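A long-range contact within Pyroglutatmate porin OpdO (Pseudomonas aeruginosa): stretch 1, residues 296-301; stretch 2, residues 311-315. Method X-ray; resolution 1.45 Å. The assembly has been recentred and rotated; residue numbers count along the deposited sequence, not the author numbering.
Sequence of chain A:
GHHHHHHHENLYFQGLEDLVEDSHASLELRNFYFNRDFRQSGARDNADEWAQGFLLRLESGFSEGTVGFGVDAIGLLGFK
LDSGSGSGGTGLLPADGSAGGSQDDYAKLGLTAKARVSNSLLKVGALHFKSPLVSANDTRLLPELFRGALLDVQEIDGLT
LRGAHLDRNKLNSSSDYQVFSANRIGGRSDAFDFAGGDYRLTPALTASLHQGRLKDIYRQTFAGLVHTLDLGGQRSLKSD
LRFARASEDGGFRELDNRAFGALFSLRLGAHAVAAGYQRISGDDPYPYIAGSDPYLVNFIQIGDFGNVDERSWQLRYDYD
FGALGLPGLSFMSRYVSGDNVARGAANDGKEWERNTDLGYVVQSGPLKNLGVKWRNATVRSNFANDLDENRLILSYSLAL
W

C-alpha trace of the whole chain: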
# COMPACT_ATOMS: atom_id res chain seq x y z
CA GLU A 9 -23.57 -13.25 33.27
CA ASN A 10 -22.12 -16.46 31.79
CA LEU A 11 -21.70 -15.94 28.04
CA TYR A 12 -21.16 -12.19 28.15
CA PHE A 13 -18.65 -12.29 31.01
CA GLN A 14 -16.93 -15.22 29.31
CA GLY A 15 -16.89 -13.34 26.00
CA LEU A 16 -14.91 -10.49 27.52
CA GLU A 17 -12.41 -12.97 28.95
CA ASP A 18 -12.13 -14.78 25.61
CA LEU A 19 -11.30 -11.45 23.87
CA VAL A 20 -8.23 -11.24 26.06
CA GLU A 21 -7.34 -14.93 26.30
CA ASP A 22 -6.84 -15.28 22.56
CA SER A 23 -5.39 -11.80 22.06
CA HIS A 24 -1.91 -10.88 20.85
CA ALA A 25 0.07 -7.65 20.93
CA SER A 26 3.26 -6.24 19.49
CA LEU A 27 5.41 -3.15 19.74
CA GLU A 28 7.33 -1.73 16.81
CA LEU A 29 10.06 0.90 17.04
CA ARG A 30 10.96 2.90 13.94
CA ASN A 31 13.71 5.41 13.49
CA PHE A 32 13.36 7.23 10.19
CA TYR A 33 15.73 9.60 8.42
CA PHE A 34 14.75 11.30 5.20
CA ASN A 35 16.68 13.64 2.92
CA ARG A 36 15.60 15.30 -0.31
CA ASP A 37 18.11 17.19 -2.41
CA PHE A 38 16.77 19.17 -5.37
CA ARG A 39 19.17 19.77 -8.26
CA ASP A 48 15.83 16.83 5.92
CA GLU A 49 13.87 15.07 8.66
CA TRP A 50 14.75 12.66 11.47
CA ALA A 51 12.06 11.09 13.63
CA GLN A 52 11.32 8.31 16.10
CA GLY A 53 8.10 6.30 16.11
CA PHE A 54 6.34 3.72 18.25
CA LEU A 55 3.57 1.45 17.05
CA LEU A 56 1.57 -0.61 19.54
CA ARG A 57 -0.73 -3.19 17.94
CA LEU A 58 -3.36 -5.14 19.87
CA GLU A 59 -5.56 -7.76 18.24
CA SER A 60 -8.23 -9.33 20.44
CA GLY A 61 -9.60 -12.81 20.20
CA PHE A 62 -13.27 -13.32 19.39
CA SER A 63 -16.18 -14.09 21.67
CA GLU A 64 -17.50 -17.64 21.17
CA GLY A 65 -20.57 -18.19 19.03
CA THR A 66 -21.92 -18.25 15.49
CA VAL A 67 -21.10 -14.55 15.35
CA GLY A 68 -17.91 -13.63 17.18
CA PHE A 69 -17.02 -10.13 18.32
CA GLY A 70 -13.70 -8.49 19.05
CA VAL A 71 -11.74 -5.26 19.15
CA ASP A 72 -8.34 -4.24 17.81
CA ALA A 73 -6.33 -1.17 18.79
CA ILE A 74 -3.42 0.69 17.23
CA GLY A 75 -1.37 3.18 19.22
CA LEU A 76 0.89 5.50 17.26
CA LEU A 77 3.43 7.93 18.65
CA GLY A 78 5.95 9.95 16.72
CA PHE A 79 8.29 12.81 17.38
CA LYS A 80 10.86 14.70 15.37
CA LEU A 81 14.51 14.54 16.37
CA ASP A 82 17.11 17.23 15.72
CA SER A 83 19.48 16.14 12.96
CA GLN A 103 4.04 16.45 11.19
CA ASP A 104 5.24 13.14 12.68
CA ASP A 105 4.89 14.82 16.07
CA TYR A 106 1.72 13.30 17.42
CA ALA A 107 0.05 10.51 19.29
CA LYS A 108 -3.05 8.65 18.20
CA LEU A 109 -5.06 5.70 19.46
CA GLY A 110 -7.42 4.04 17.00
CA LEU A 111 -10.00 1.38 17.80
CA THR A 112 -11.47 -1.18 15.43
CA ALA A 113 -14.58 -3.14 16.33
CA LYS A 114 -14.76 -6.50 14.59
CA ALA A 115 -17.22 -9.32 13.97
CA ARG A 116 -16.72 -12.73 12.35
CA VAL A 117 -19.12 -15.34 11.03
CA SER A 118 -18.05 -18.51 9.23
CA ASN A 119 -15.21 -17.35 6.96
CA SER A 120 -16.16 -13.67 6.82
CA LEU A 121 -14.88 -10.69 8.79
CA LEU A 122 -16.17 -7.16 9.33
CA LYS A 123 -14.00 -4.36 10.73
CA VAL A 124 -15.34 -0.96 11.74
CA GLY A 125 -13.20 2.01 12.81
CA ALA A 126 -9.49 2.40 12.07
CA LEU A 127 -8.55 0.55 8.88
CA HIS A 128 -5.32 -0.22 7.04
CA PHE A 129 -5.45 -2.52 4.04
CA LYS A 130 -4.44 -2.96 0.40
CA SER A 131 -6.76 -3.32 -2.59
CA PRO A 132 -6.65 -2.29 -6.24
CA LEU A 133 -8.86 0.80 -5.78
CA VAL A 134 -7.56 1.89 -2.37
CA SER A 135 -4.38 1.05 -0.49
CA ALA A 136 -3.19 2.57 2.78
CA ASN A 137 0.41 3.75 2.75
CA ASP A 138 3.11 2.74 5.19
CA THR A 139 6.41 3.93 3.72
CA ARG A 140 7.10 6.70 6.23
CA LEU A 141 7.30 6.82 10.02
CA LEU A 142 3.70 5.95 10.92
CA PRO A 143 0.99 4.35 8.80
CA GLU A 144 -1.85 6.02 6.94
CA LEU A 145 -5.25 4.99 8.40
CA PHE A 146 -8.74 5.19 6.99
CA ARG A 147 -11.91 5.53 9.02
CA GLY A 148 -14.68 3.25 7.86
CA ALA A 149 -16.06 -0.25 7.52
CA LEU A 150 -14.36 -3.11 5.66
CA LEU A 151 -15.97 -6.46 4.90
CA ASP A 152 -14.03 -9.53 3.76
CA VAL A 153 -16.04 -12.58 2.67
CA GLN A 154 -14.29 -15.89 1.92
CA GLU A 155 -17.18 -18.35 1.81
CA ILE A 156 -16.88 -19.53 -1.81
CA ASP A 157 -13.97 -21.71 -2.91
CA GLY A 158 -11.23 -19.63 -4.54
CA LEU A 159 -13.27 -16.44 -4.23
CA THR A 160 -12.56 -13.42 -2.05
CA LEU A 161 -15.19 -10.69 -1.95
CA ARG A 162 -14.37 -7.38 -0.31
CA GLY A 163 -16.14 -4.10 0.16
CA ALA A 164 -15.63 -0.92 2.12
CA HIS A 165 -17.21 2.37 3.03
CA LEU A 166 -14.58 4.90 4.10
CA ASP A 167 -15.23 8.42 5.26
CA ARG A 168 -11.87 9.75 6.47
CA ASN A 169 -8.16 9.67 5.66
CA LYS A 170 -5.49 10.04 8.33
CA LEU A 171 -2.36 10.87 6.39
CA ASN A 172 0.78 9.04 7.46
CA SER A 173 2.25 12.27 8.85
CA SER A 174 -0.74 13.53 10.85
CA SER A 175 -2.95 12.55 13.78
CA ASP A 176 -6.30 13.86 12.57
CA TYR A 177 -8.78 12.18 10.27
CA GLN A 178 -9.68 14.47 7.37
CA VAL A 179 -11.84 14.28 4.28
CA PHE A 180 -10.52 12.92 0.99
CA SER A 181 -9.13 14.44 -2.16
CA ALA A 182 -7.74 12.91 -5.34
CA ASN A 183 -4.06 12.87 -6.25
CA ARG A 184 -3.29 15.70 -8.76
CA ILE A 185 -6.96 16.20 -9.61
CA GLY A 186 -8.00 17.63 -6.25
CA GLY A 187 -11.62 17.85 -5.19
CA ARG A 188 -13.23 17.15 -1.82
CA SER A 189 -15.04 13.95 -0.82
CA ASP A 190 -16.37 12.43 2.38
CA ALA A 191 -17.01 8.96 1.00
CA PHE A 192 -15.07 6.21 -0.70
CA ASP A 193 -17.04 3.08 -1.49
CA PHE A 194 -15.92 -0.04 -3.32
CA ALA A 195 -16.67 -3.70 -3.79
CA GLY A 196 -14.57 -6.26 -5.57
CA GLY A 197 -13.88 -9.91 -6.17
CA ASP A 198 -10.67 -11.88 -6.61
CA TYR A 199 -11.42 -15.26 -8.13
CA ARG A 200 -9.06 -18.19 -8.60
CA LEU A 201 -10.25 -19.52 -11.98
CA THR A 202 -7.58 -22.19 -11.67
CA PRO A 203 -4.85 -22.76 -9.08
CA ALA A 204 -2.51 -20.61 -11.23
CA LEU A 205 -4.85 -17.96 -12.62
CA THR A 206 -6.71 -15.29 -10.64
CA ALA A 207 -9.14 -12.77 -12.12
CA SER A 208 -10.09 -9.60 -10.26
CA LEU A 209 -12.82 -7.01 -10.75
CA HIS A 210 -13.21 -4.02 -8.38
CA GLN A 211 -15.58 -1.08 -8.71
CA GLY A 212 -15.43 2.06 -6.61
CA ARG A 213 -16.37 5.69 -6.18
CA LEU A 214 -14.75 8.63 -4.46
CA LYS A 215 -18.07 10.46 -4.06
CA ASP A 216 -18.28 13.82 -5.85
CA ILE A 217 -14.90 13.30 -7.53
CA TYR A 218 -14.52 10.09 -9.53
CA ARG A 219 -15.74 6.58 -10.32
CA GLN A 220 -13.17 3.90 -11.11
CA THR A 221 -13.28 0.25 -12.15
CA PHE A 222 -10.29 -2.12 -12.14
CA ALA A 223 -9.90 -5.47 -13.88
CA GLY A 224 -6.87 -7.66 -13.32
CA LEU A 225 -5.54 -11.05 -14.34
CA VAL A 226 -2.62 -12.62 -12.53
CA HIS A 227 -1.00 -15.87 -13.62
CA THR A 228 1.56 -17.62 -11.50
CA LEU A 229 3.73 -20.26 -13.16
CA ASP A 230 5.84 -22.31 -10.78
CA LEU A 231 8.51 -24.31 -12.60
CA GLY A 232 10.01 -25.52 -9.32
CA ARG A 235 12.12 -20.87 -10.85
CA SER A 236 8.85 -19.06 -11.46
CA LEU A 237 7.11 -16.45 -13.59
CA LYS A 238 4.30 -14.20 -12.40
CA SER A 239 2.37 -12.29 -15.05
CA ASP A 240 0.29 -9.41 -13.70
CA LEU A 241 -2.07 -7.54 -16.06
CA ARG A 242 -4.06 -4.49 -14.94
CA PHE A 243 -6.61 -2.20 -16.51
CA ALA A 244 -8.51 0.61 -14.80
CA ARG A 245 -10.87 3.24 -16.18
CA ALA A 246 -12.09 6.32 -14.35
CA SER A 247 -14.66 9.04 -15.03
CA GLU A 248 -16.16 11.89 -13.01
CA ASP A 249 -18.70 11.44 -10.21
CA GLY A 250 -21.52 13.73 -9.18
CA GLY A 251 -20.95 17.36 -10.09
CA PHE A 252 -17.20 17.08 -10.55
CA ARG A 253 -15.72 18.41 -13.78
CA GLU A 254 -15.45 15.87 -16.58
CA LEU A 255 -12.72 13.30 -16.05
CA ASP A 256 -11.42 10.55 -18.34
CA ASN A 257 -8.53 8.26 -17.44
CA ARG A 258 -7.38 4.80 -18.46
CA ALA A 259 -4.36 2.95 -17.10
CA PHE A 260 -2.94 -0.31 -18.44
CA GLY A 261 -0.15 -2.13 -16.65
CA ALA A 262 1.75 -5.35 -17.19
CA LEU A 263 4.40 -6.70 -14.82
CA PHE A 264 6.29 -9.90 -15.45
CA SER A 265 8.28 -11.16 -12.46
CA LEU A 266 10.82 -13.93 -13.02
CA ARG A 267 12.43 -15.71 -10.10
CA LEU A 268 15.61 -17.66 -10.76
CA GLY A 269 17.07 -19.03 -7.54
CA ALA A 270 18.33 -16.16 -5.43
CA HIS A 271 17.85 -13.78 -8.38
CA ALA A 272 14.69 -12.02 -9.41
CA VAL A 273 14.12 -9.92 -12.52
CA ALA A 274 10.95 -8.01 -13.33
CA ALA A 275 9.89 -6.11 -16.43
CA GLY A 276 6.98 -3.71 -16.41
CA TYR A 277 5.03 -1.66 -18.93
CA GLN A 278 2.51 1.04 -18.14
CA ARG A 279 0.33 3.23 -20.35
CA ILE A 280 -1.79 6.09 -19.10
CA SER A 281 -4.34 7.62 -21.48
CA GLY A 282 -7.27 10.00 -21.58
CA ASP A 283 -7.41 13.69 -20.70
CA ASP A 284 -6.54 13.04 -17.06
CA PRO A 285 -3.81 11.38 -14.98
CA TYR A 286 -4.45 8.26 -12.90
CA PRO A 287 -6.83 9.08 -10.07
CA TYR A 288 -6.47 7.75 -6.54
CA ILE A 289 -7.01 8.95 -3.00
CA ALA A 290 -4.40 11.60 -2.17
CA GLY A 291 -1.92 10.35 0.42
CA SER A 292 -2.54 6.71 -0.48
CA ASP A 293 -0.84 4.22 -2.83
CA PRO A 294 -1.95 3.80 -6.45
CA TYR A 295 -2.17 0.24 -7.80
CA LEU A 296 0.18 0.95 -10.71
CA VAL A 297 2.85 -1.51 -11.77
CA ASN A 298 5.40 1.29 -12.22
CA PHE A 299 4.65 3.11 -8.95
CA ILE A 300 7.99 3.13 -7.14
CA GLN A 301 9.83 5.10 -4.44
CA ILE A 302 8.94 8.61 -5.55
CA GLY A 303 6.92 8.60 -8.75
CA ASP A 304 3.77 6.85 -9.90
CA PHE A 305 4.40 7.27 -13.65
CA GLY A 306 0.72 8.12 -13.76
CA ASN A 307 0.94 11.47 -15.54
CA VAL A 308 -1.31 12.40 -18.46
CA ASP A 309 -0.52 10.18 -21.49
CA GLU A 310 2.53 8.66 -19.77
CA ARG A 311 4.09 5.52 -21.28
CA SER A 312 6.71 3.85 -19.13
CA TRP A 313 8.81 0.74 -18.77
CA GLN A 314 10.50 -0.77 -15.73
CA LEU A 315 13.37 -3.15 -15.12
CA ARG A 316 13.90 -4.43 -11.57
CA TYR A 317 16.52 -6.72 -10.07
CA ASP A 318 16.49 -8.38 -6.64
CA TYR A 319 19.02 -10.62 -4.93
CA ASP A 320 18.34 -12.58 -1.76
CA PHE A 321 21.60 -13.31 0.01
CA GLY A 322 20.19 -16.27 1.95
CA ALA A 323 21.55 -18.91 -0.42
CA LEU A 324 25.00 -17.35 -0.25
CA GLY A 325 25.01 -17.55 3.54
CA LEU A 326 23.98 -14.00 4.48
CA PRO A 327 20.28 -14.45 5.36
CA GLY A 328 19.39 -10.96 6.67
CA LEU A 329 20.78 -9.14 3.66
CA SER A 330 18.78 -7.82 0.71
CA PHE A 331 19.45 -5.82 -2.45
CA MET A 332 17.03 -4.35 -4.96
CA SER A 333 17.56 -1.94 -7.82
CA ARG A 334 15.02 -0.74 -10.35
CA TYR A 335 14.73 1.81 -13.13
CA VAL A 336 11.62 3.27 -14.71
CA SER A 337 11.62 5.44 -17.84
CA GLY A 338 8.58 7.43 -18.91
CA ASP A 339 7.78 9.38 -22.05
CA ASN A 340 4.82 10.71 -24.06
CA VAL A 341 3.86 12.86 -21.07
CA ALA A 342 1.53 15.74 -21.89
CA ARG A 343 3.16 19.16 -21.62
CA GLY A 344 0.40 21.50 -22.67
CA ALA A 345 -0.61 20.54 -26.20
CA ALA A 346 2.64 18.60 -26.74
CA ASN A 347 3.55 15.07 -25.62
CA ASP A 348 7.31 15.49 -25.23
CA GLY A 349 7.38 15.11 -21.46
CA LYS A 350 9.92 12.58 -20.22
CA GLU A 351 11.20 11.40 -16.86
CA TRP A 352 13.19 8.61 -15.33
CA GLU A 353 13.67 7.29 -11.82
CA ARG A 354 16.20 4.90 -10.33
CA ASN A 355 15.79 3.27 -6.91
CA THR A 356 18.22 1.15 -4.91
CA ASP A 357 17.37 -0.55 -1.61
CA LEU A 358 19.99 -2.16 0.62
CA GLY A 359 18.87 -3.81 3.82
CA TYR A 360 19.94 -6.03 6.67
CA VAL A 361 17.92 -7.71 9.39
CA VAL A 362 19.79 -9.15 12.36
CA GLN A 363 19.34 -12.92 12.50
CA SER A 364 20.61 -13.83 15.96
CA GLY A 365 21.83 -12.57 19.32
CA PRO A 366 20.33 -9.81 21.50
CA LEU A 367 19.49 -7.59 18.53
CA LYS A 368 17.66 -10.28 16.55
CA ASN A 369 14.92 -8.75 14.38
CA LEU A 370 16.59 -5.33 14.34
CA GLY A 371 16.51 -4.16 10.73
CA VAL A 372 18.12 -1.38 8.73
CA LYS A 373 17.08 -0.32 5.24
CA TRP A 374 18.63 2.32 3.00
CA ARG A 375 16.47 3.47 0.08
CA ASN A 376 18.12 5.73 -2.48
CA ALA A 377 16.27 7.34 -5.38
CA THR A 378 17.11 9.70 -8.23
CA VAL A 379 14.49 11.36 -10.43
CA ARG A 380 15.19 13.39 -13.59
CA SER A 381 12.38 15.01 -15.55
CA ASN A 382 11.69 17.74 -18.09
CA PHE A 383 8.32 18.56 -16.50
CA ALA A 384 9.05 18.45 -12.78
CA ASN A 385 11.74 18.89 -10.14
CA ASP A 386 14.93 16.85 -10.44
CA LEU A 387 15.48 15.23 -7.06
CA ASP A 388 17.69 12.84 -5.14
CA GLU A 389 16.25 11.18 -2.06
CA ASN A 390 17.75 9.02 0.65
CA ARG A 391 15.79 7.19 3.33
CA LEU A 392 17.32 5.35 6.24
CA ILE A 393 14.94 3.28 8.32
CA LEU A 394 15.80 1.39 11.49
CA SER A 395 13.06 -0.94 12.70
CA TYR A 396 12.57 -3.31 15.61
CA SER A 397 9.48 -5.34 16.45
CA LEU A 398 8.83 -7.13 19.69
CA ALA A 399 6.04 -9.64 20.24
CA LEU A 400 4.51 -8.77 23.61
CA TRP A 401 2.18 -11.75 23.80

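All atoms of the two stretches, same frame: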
# COMPACT_ATOMS: atom_id res chain seq x y z
N LEU A 296 -0.48 0.85 -9.40
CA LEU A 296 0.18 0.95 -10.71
C LEU A 296 1.45 0.13 -10.70
O LEU A 296 2.22 0.19 -9.74
CB LEU A 296 0.52 2.41 -11.02
CG LEU A 296 -0.70 3.31 -11.26
CD1 LEU A 296 -0.25 4.77 -11.30
CD2 LEU A 296 -1.44 2.93 -12.56
N VAL A 297 1.67 -0.64 -11.75
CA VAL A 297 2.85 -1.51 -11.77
C VAL A 297 4.16 -0.73 -11.70
O VAL A 297 5.16 -1.25 -11.19
CB VAL A 297 2.87 -2.49 -12.99
CG1 VAL A 297 1.63 -3.41 -13.00
CG2 VAL A 297 3.06 -1.74 -14.32
N ASN A 298 4.18 0.50 -12.24
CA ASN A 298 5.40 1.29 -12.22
C ASN A 298 5.44 2.39 -11.15
O ASN A 298 6.23 3.32 -11.23
CB ASN A 298 5.68 1.87 -13.63
CG ASN A 298 6.10 0.80 -14.63
OD1 ASN A 298 6.41 -0.34 -14.27
ND2 ASN A 298 6.14 1.18 -15.91
N PHE A 299 4.59 2.24 -10.13
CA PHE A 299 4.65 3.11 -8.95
C PHE A 299 5.79 2.62 -8.06
O PHE A 299 5.78 1.47 -7.60
CB PHE A 299 3.31 3.07 -8.20
CG PHE A 299 3.36 3.54 -6.77
CD1 PHE A 299 3.74 4.84 -6.45
CD2 PHE A 299 2.96 2.70 -5.75
CE1 PHE A 299 3.76 5.27 -5.11
CE2 PHE A 299 2.97 3.12 -4.42
CZ PHE A 299 3.37 4.41 -4.11
N ILE A 300 6.76 3.49 -7.85
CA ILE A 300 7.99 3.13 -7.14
C ILE A 300 8.28 4.12 -6.00
O ILE A 300 7.33 4.61 -5.38
CB ILE A 300 9.15 2.92 -8.14
CG1 ILE A 300 9.40 4.17 -9.00
CG2 ILE A 300 8.86 1.72 -9.02
CD1 ILE A 300 10.74 4.11 -9.73
N GLN A 301 9.55 4.40 -5.69
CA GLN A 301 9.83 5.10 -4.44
C GLN A 301 9.24 6.50 -4.42
O GLN A 301 8.61 6.90 -3.43
CB GLN A 301 11.34 5.16 -4.16
CG GLN A 301 11.69 5.86 -2.86
CD GLN A 301 13.16 5.72 -2.49
OE1 GLN A 301 13.81 4.73 -2.82
NE2 GLN A 301 13.70 6.72 -1.80
N ARG A 311 3.71 6.90 -20.95
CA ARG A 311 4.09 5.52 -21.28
C ARG A 311 5.40 5.25 -20.57
O ARG A 311 6.31 6.07 -20.62
CB ARG A 311 4.27 5.38 -22.79
CG ARG A 311 4.90 4.07 -23.23
CD ARG A 311 5.08 4.03 -24.75
NE ARG A 311 5.89 5.16 -25.21
CZ ARG A 311 5.76 5.73 -26.40
NH1 ARG A 311 4.85 5.28 -27.26
NH2 ARG A 311 6.53 6.75 -26.75
N SER A 312 5.50 4.11 -19.89
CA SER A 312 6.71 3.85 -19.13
C SER A 312 7.06 2.38 -19.10
O SER A 312 6.19 1.52 -19.23
CB SER A 312 6.57 4.40 -17.70
OG SER A 312 5.52 3.76 -16.98
N TRP A 313 8.35 2.10 -18.95
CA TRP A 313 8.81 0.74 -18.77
C TRP A 313 9.70 0.65 -17.55
O TRP A 313 10.34 1.64 -17.17
CB TRP A 313 9.52 0.21 -20.03
CG TRP A 313 10.75 0.96 -20.43
CD1 TRP A 313 10.84 1.94 -21.38
CD2 TRP A 313 12.08 0.77 -19.93
NE1 TRP A 313 12.14 2.38 -21.49
CE2 TRP A 313 12.92 1.67 -20.61
CE3 TRP A 313 12.63 -0.08 -18.97
CZ2 TRP A 313 14.29 1.75 -20.35
CZ3 TRP A 313 13.99 -0.00 -18.71
CH2 TRP A 313 14.80 0.91 -19.40
N GLN A 314 9.75 -0.53 -16.95
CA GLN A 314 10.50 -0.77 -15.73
C GLN A 314 11.35 -2.02 -15.88
O GLN A 314 10.89 -3.03 -16.42
CB GLN A 314 9.55 -0.98 -14.53
CG GLN A 314 10.31 -1.36 -13.24
CD GLN A 314 9.45 -1.51 -11.99
OE1 GLN A 314 9.98 -1.79 -10.92
NE2 GLN A 314 8.13 -1.35 -12.11
N LEU A 315 12.58 -1.95 -15.37
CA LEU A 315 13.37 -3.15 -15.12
C LEU A 315 13.77 -3.15 -13.65
O LEU A 315 14.21 -2.12 -13.13
CB LEU A 315 14.58 -3.23 -16.05
CG LEU A 315 14.24 -3.61 -17.50
CD1 LEU A 315 15.45 -3.44 -18.42
CD2 LEU A 315 13.69 -5.04 -17.57

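The contact is small, about 209 Å² of surface summed over both sides, and it is held by amides rather than by hydrophobic packing. A loop meets the strand 311-315, and the rule it follows is simple: place one asparagine in a turn, and let it face the alternate strand residues that point its way.

Leu-296 does not touch the strand, yet it opens the arrangement. It is the first residue of a type I beta turn that closes at Phe-299, where the backbone N of Phe-299 donates to the O of Leu-296 at 3.2 Å. The turn sets the two residues between them, Val-297 and Asn-298, near the strand.

Val-297 contributes mainly backbone. Its CB points sideways and its side chain comes no nearer than 5.5 Å, from CB of Val-297 to NE2 of Gln-314, but its carbonyl is within reach: NE2 of Gln-314 lies 3.1 Å from O of Val-297, a weak hydrogen bond with an N-H...acceptor angle of 128°. Because the main chain supplies the acceptor, this interaction makes no demand on the valine side chain.

Asn-298 is the centre of the contact, with 81 Å² covered by the strand. Its CB points toward the strand, and the m rotamer (chi1 -71°) carries the amide between Ser-312 and Gln-314. The two ends of that amide then do opposite jobs. OD1 of Asn-298 accepts from NE2 of Gln-314 at 2.9 Å and 157°, while ND2 of Asn-298 donates to OG of Ser-312 at 2.9 Å and a nearly straight 169°. A short side chain with both a donor and an acceptor suits this buried place well.

The strand answers by alternation. Ser-312 and Gln-314 point toward the loop, whereas Arg-311 and Trp-313 point away, leaving the indole on the surface. Ser-312 is short and holds its hydroxyl close to the backbone in the p rotamer. Gln-314 is longer and extended, with chi1 and chi2 both t, so its amide extends to the turn; there the single NE2 serves both the Asn-298 side chain and the Val-297 carbonyl.

Phe-299 turns its CB away and leaves the strand untouched. Ile-300 points back toward it, and its CG2 comes within 4.1 Å of OE1 of Gln-314, placing an apolar methyl beside the far end of the glutamine amide. Gln-301 is already out of reach, so the contact ends with the isoleucine. Three hydrogen bonds, one of them weak, thus carry the contact, and the aliphatic contribution is slight.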